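Local coordinates for protein 3'-5' exonuclease crn-4 (Caenorhabditis elegans, PDB 3CM6) that digests RNA and DNA from the 3' end as a metal-dependent exonuclease and takes part in the degradation of DNA during apoptosis, at residues Leu22-Glu27 against Phe116-Asp121. Numbering follows the deposited sequence.
With ER3 (erbium (III) ion), chain F.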
ATOM      1  N   LEU B  22      -9.708 -22.413  20.444  1.00 29.59           N
ATOM      2  CA  LEU B  22      -8.859 -21.238  20.284  1.00 29.39           C
ATOM      3  C   LEU B  22      -9.602 -20.182  19.488  1.00 29.18           C
ATOM      4  O   LEU B  22      -9.913 -20.385  18.321  1.00 29.30           O
ATOM      5  CB  LEU B  22      -7.534 -21.599  19.611  1.00 29.15           C
ATOM      6  CG  LEU B  22      -6.588 -22.556  20.358  1.00 29.52           C
ATOM      7  CD1 LEU B  22      -5.296 -22.834  19.540  1.00 27.71           C
ATOM      8  CD2 LEU B  22      -6.249 -22.044  21.749  1.00 28.50           C
ATOM      9  N   ILE B  23      -9.919 -19.071  20.139  1.00 29.02           N
ATOM     10  CA  ILE B  23     -10.625 -18.004  19.466  1.00 28.97           C
ATOM     11  C   ILE B  23      -9.568 -17.267  18.654  1.00 29.94           C
ATOM     12  O   ILE B  23      -8.530 -16.847  19.192  1.00 29.90           O
ATOM     13  CB  ILE B  23     -11.362 -17.056  20.453  1.00 28.27           C
ATOM     14  CG1 ILE B  23     -12.625 -17.707  21.039  1.00 27.67           C
ATOM     15  CG2 ILE B  23     -11.785 -15.805  19.741  1.00 27.76           C
ATOM     16  CD1 ILE B  23     -12.359 -18.817  22.089  1.00 27.28           C
ATOM     17  N   LEU B  24      -9.826 -17.136  17.361  1.00 30.32           N
ATOM     18  CA  LEU B  24      -8.850 -16.591  16.448  1.00 31.00           C
ATOM     19  C   LEU B  24      -9.385 -15.359  15.751  1.00 31.45           C
ATOM     20  O   LEU B  24     -10.586 -15.250  15.447  1.00 31.61           O
ATOM     21  CB  LEU B  24      -8.438 -17.625  15.409  1.00 31.18           C
ATOM     22  CG  LEU B  24      -7.479 -17.117  14.326  1.00 32.39           C
ATOM     23  CD1 LEU B  24      -6.044 -17.484  14.667  1.00 34.15           C
ATOM     24  CD2 LEU B  24      -7.856 -17.708  12.998  1.00 33.14           C
ATOM     25  N   ASP B  25      -8.473 -14.429  15.500  1.00 31.25           N
ATOM     26  CA  ASP B  25      -8.803 -13.256  14.745  1.00 31.20           C
ATOM     27  C   ASP B  25      -7.596 -12.635  14.050  1.00 30.62           C
ATOM     28  O   ASP B  25      -6.514 -12.522  14.635  1.00 30.10           O
ATOM     29  CB  ASP B  25      -9.454 -12.234  15.643  1.00 31.87           C
ATOM     30  CG  ASP B  25     -10.097 -11.147  14.862  1.00 33.64           C
ATOM     31  OD1 ASP B  25     -10.927 -11.466  13.984  1.00 37.53           O
ATOM     32  OD2 ASP B  25      -9.757  -9.983  15.102  1.00 36.65           O
ATOM     33  N   PHE B  26      -7.804 -12.261  12.790  1.00 29.80           N
ATOM     34  CA  PHE B  26      -6.796 -11.609  11.979  1.00 29.58           C
ATOM     35  C   PHE B  26      -7.243 -10.191  11.639  1.00 30.00           C
ATOM     36  O   PHE B  26      -8.433  -9.933  11.415  1.00 30.54           O
ATOM     37  CB  PHE B  26      -6.594 -12.351  10.659  1.00 28.90           C
ATOM     38  CG  PHE B  26      -5.892 -13.688  10.769  1.00 27.95           C
ATOM     39  CD1 PHE B  26      -4.627 -13.795  11.330  1.00 25.80           C
ATOM     40  CD2 PHE B  26      -6.489 -14.838  10.232  1.00 26.46           C
ATOM     41  CE1 PHE B  26      -3.988 -15.033  11.387  1.00 26.34           C
ATOM     42  CE2 PHE B  26      -5.861 -16.075  10.293  1.00 25.53           C
ATOM     43  CZ  PHE B  26      -4.614 -16.181  10.860  1.00 26.34           C
ATOM     44  N   GLU B  27      -6.298  -9.270  11.596  1.00 30.02           N
ATOM     45  CA  GLU B  27      -6.559  -8.001  10.937  1.00 30.81           C
ATOM     46  C   GLU B  27      -5.657  -7.916   9.717  1.00 30.53           C
ATOM     47  O   GLU B  27      -4.540  -8.477   9.719  1.00 30.00           O
ATOM     48  CB  GLU B  27      -6.343  -6.810  11.884  1.00 31.50           C
ATOM     49  CG  GLU B  27      -7.290  -6.754  13.111  1.00 33.45           C
ATOM     50  CD  GLU B  27      -8.786  -6.884  12.784  1.00 39.08           C
ATOM     51  OE1 GLU B  27      -9.219  -6.600  11.629  1.00 40.55           O
ATOM     52  OE2 GLU B  27      -9.547  -7.274  13.714  1.00 42.78           O
ATOM     53  N   PHE B 116      -8.088 -29.677  19.563  1.00 32.99           N
ATOM     54  CA  PHE B 116      -8.453 -28.280  19.692  1.00 31.55           C
ATOM     55  C   PHE B 116      -9.006 -27.823  18.359  1.00 31.01           C
ATOM     56  O   PHE B 116      -8.738 -28.440  17.314  1.00 31.15           O
ATOM     57  CB  PHE B 116      -7.265 -27.405  20.141  1.00 31.11           C
ATOM     58  CG  PHE B 116      -6.194 -27.237  19.106  1.00 29.89           C
ATOM     59  CD1 PHE B 116      -5.075 -28.064  19.107  1.00 30.65           C
ATOM     60  CD2 PHE B 116      -6.299 -26.256  18.125  1.00 29.42           C
ATOM     61  CE1 PHE B 116      -4.062 -27.917  18.136  1.00 29.26           C
ATOM     62  CE2 PHE B 116      -5.311 -26.104  17.150  1.00 28.61           C
ATOM     63  CZ  PHE B 116      -4.191 -26.937  17.162  1.00 30.07           C
ATOM     64  N   ALA B 117      -9.794 -26.757  18.388  1.00 29.86           N
ATOM     65  CA  ALA B 117     -10.304 -26.187  17.151  1.00 29.13           C
ATOM     66  C   ALA B 117     -10.340 -24.661  17.239  1.00 28.33           C
ATOM     67  O   ALA B 117     -10.474 -24.077  18.315  1.00 28.29           O
ATOM     68  CB  ALA B 117     -11.707 -26.774  16.810  1.00 28.36           C
ATOM     69  N   PHE B 118     -10.208 -24.021  16.098  1.00 27.40           N
ATOM     70  CA  PHE B 118     -10.328 -22.591  16.054  1.00 27.31           C
ATOM     71  C   PHE B 118     -11.764 -22.117  15.948  1.00 27.08           C
ATOM     72  O   PHE B 118     -12.589 -22.713  15.237  1.00 26.78           O
ATOM     73  CB  PHE B 118      -9.505 -22.037  14.905  1.00 27.05           C
ATOM     74  CG  PHE B 118      -8.044 -22.059  15.173  1.00 27.64           C
ATOM     75  CD1 PHE B 118      -7.480 -21.139  16.050  1.00 26.70           C
ATOM     76  CD2 PHE B 118      -7.226 -22.997  14.552  1.00 27.72           C
ATOM     77  CE1 PHE B 118      -6.124 -21.149  16.300  1.00 27.62           C
ATOM     78  CE2 PHE B 118      -5.871 -23.018  14.800  1.00 28.54           C
ATOM     79  CZ  PHE B 118      -5.314 -22.089  15.685  1.00 28.04           C
ATOM     80  N   VAL B 119     -12.034 -21.024  16.648  1.00 26.87           N
ATOM     81  CA  VAL B 119     -13.343 -20.410  16.645  1.00 27.21           C
ATOM     82  C   VAL B 119     -13.187 -19.025  16.057  1.00 27.59           C
ATOM     83  O   VAL B 119     -12.378 -18.231  16.537  1.00 28.15           O
ATOM     84  CB  VAL B 119     -13.932 -20.335  18.076  1.00 27.14           C
ATOM     85  CG1 VAL B 119     -15.289 -19.602  18.098  1.00 26.18           C
ATOM     86  CG2 VAL B 119     -14.040 -21.750  18.679  1.00 27.05           C
ATOM     87  N   CYS B 120     -13.963 -18.754  15.012  1.00 27.65           N
ATOM     88  CA  CYS B 120     -13.979 -17.473  14.338  1.00 27.75           C
ATOM     89  C   CYS B 120     -15.391 -16.924  14.293  1.00 27.93           C
ATOM     90  O   CYS B 120     -16.350 -17.665  14.454  1.00 27.97           O
ATOM     91  CB  CYS B 120     -13.467 -17.636  12.922  1.00 27.56           C
ATOM     92  SG  CYS B 120     -11.795 -18.300  12.862  1.00 30.01           S
ATOM     93  N   ASP B 121     -15.509 -15.624  14.046  1.00 28.25           N
ATOM     94  CA  ASP B 121     -16.789 -14.991  13.972  1.00 28.82           C
ATOM     95  C   ASP B 121     -17.434 -15.018  12.597  1.00 28.71           C
ATOM     96  O   ASP B 121     -18.585 -14.579  12.460  1.00 28.78           O
ATOM     97  CB  ASP B 121     -16.713 -13.569  14.533  1.00 29.84           C
ATOM     98  CG  ASP B 121     -16.108 -12.571  13.568  1.00 32.40           C
ATOM     99  OD1 ASP B 121     -16.698 -11.483  13.454  1.00 37.65           O
ATOM    100  OD2 ASP B 121     -15.057 -12.825  12.945  1.00 35.97           O
TER
HETATM  101 ER   ER3 F 300     -11.837  -8.849  13.320  1.00 88.54          ER
HETATM  102  O   HOH W   1     -12.788 -11.623  11.961  1.00 33.09           O
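The parallel pairing of strand 22-27 with strand 116-120 lies at the heart of the RNase H-like sheet of this DEDD-type exonuclease and leads into its metal site. Three backbone hydrogen bonds join the strands: Leu22 N donates to Ala117 O (2.8 Å), Val119 N to Leu22 O (2.8 Å), and Leu24 N to Val119 O (2.9 Å). Past Leu24 the strands diverge, in keeping with the 44° between their axes.

On one face of the sheet the Phe118 ring lies across the leucines of the neighbouring strand. Leu22 CB sits 3.6 Å from Phe118 CD1, and Leu24 CB reaches the same ring atom at 3.7 Å. With CG anti to its carbonyl carbon (chi1 -64°), Leu22 rests CD1 obliquely against both the Phe116 and Phe118 rings, while Phe145 meets Phe118 edge-to-face. A serine in place of Phe118 would probably open a gap beside Leu22 and Leu24 and leave Phe145 without its aromatic partner. On the other face Ile23 and Val119 lie side by side, pointing the same way, and Ile23 packs on Ile198 and Leu202 of helix 191-207.

Where the strands part, Asp25 and Glu27 join Asp194 in the metal site, which probably holds magnesium in vivo; an erbium ion is modelled beside Asp25 and Glu27, and the details of its coordination are doubtful. Asp25 OD1 and Asp121 OD2 stand 4.5 Å apart, and one water spans them, 2.8 Å from Asp25 OD1 and 2.7 Å from Asp121 OD2.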